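Tyrosine specific protein phosphatase (Trypanosoma cruzi, PDB 4AZ1) probably removes phosphate from phosphotyrosine in proteins, as expected of a classical protein tyrosine phosphatase. Local coordinates at residues S114-V119 against V223-A228. Residues are numbered along the deposited sequence; the frame is centred on the assembly and turned at random.
With FMT (formic acid), chain D.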
loop_
_atom_site.group_PDB
_atom_site.type_symbol
_atom_site.label_atom_id
_atom_site.label_comp_id
_atom_site.label_asym_id
_atom_site.label_seq_id
_atom_site.Cartn_x
_atom_site.Cartn_y
_atom_site.Cartn_z
ATOM N N SER A 114 -11.670 15.686 -1.242
ATOM C CA SER A 114 -12.117 16.216 0.044
ATOM C C SER A 114 -12.985 15.221 0.838
ATOM O O SER A 114 -13.049 15.292 2.071
ATOM C CB SER A 114 -12.805 17.579 -0.150
ATOM O OG SER A 114 -13.723 17.865 0.888
ATOM N N LEU A 115 -13.616 14.274 0.142
ATOM C CA LEU A 115 -14.555 13.373 0.805
ATOM C C LEU A 115 -14.499 11.965 0.224
ATOM O O LEU A 115 -14.648 11.757 -0.990
ATOM C CB LEU A 115 -15.996 13.917 0.736
ATOM C CG LEU A 115 -17.114 13.001 1.256
ATOM C CD1 LEU A 115 -16.925 12.707 2.743
ATOM C CD2 LEU A 115 -18.497 13.605 1.013
ATOM N N VAL A 116 -14.273 11.009 1.113
ATOM C CA VAL A 116 -14.251 9.604 0.769
ATOM C C VAL A 116 -15.363 8.920 1.537
ATOM O O VAL A 116 -15.444 9.045 2.768
ATOM C CB VAL A 116 -12.919 8.950 1.194
ATOM C CG1 VAL A 116 -13.024 7.414 1.056
ATOM C CG2 VAL A 116 -11.782 9.499 0.338
ATOM N N ILE A 117 -16.227 8.211 0.822
ATOM C CA ILE A 117 -17.294 7.483 1.481
ATOM C C ILE A 117 -17.079 6.002 1.264
ATOM O O ILE A 117 -16.920 5.553 0.126
ATOM C CB ILE A 117 -18.663 7.870 0.936
ATOM C CG1 ILE A 117 -18.926 9.347 1.221
ATOM C CG2 ILE A 117 -19.762 6.997 1.569
ATOM C CD1 ILE A 117 -20.288 9.796 0.780
ATOM N N MET A 118 -17.042 5.259 2.372
ATOM C CA MET A 118 -16.813 3.828 2.349
ATOM C C MET A 118 -18.091 3.154 2.840
ATOM O O MET A 118 -18.524 3.389 3.975
ATOM C CB MET A 118 -15.624 3.477 3.269
ATOM C CG MET A 118 -15.373 1.984 3.373
ATOM S SD MET A 118 -13.975 1.664 4.464
ATOM C CE MET A 118 -14.081 -0.125 4.551
ATOM N N VAL A 119 -18.703 2.336 1.982
ATOM C CA VAL A 119 -19.985 1.718 2.303
ATOM C C VAL A 119 -19.869 0.202 2.502
ATOM O O VAL A 119 -20.566 -0.592 1.860
ATOM C CB VAL A 119 -21.053 2.044 1.205
ATOM C CG1 VAL A 119 -22.422 1.668 1.684
ATOM C CG2 VAL A 119 -21.055 3.529 0.912
ATOM N N VAL A 223 -15.086 10.537 -3.667
ATOM C CA VAL A 223 -14.714 9.136 -3.846
ATOM C C VAL A 223 -15.663 8.222 -3.063
ATOM O O VAL A 223 -15.905 8.446 -1.874
ATOM C CB VAL A 223 -13.258 8.866 -3.420
ATOM C CG1 VAL A 223 -12.978 7.348 -3.355
ATOM C CG2 VAL A 223 -12.283 9.553 -4.376
ATOM N N VAL A 224 -16.202 7.200 -3.730
ATOM C CA VAL A 224 -17.096 6.233 -3.086
ATOM C C VAL A 224 -16.642 4.803 -3.379
ATOM O O VAL A 224 -16.443 4.442 -4.539
ATOM C CB VAL A 224 -18.542 6.389 -3.600
ATOM C CG1 VAL A 224 -19.490 5.498 -2.799
ATOM C CG2 VAL A 224 -18.973 7.831 -3.525
ATOM N N HIS A 225 -16.471 3.984 -2.343
ATOM C CA HIS A 225 -16.117 2.589 -2.593
ATOM C C HIS A 225 -16.829 1.656 -1.638
ATOM O O HIS A 225 -17.154 2.036 -0.520
ATOM C CB HIS A 225 -14.596 2.361 -2.511
ATOM C CG HIS A 225 -14.038 2.445 -1.129
ATOM N ND1 HIS A 225 -13.825 1.334 -0.341
ATOM C CD2 HIS A 225 -13.617 3.513 -0.399
ATOM C CE1 HIS A 225 -13.295 1.709 0.815
ATOM N NE2 HIS A 225 -13.169 3.026 0.806
ATOM N N CYS A 226 -17.101 0.442 -2.110
ATOM C CA CYS A 226 -17.520 -0.642 -1.234
ATOM C C CYS A 226 -16.411 -1.673 -1.309
ATOM O O CYS A 226 -15.262 -1.327 -1.033
ATOM C CB CYS A 226 -18.877 -1.206 -1.645
ATOM S SG CYS A 226 -19.117 -1.436 -3.416
ATOM N N SER A 227 -16.702 -2.916 -1.699
ATOM C CA SER A 227 -15.594 -3.856 -1.962
ATOM C C SER A 227 -15.121 -3.819 -3.418
ATOM O O SER A 227 -13.955 -3.504 -3.687
ATOM C CB SER A 227 -15.912 -5.292 -1.517
ATOM O OG SER A 227 -14.760 -6.144 -1.665
ATOM N N ALA A 228 -16.017 -4.128 -4.355
ATOM C CA ALA A 228 -15.671 -4.089 -5.776
ATOM C C ALA A 228 -15.983 -2.722 -6.367
ATOM O O ALA A 228 -15.601 -2.430 -7.493
ATOM C CB ALA A 228 -16.422 -5.192 -6.546
HETATM C C FMT D . -19.168 -5.533 -2.617
HETATM O O1 FMT D . -19.064 -4.844 -1.600
HETATM O O2 FMT D . -18.496 -5.346 -3.634
#
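The His225 ring is the bump here, resting in the angle between the Met118 backbone and its extended side chain, whose CB and CG lie against NE2 and CE1. CG of His225 sits between the backbone N and carbonyl carbon (chi1 71°), which lays the ring over Met118. Met118 CA then lies under one ring face, 4.3 Å from the centroid, while Met118 CG comes within 3.3 Å of His225 CE1. Val116 CG1 abuts the ring edge near its plane, 4.2 Å from His225 CD2. Beyond it Val116 and Val223 stand side by side, pointing the same way. Strands 115-118 and 222-225 are parallel neighbours within the mixed sheet of the phosphatase domain; four backbone hydrogen bonds join the two segments, including the short, straight Ile117 N to Val223 O at 2.7 Å, the last from Val119 N just past the strand. On the other face Ile117 and Val224 pack beneath helix 232-247. His225 opens the HCSAGIGR signature, and the chain leaves the strand here for the family's phosphate-binding P-loop, whose Ser227 N and Ala228 N hydrogen-bond a formic acid, probably from the crystallisation liquor, which Arg232 also binds. His225 ND1 donates in the ring plane to Cys226 O at 3.1 Å, which probably helps fix the loop's start, and NE2 is hydrogen-bonded to Tyr133 OH.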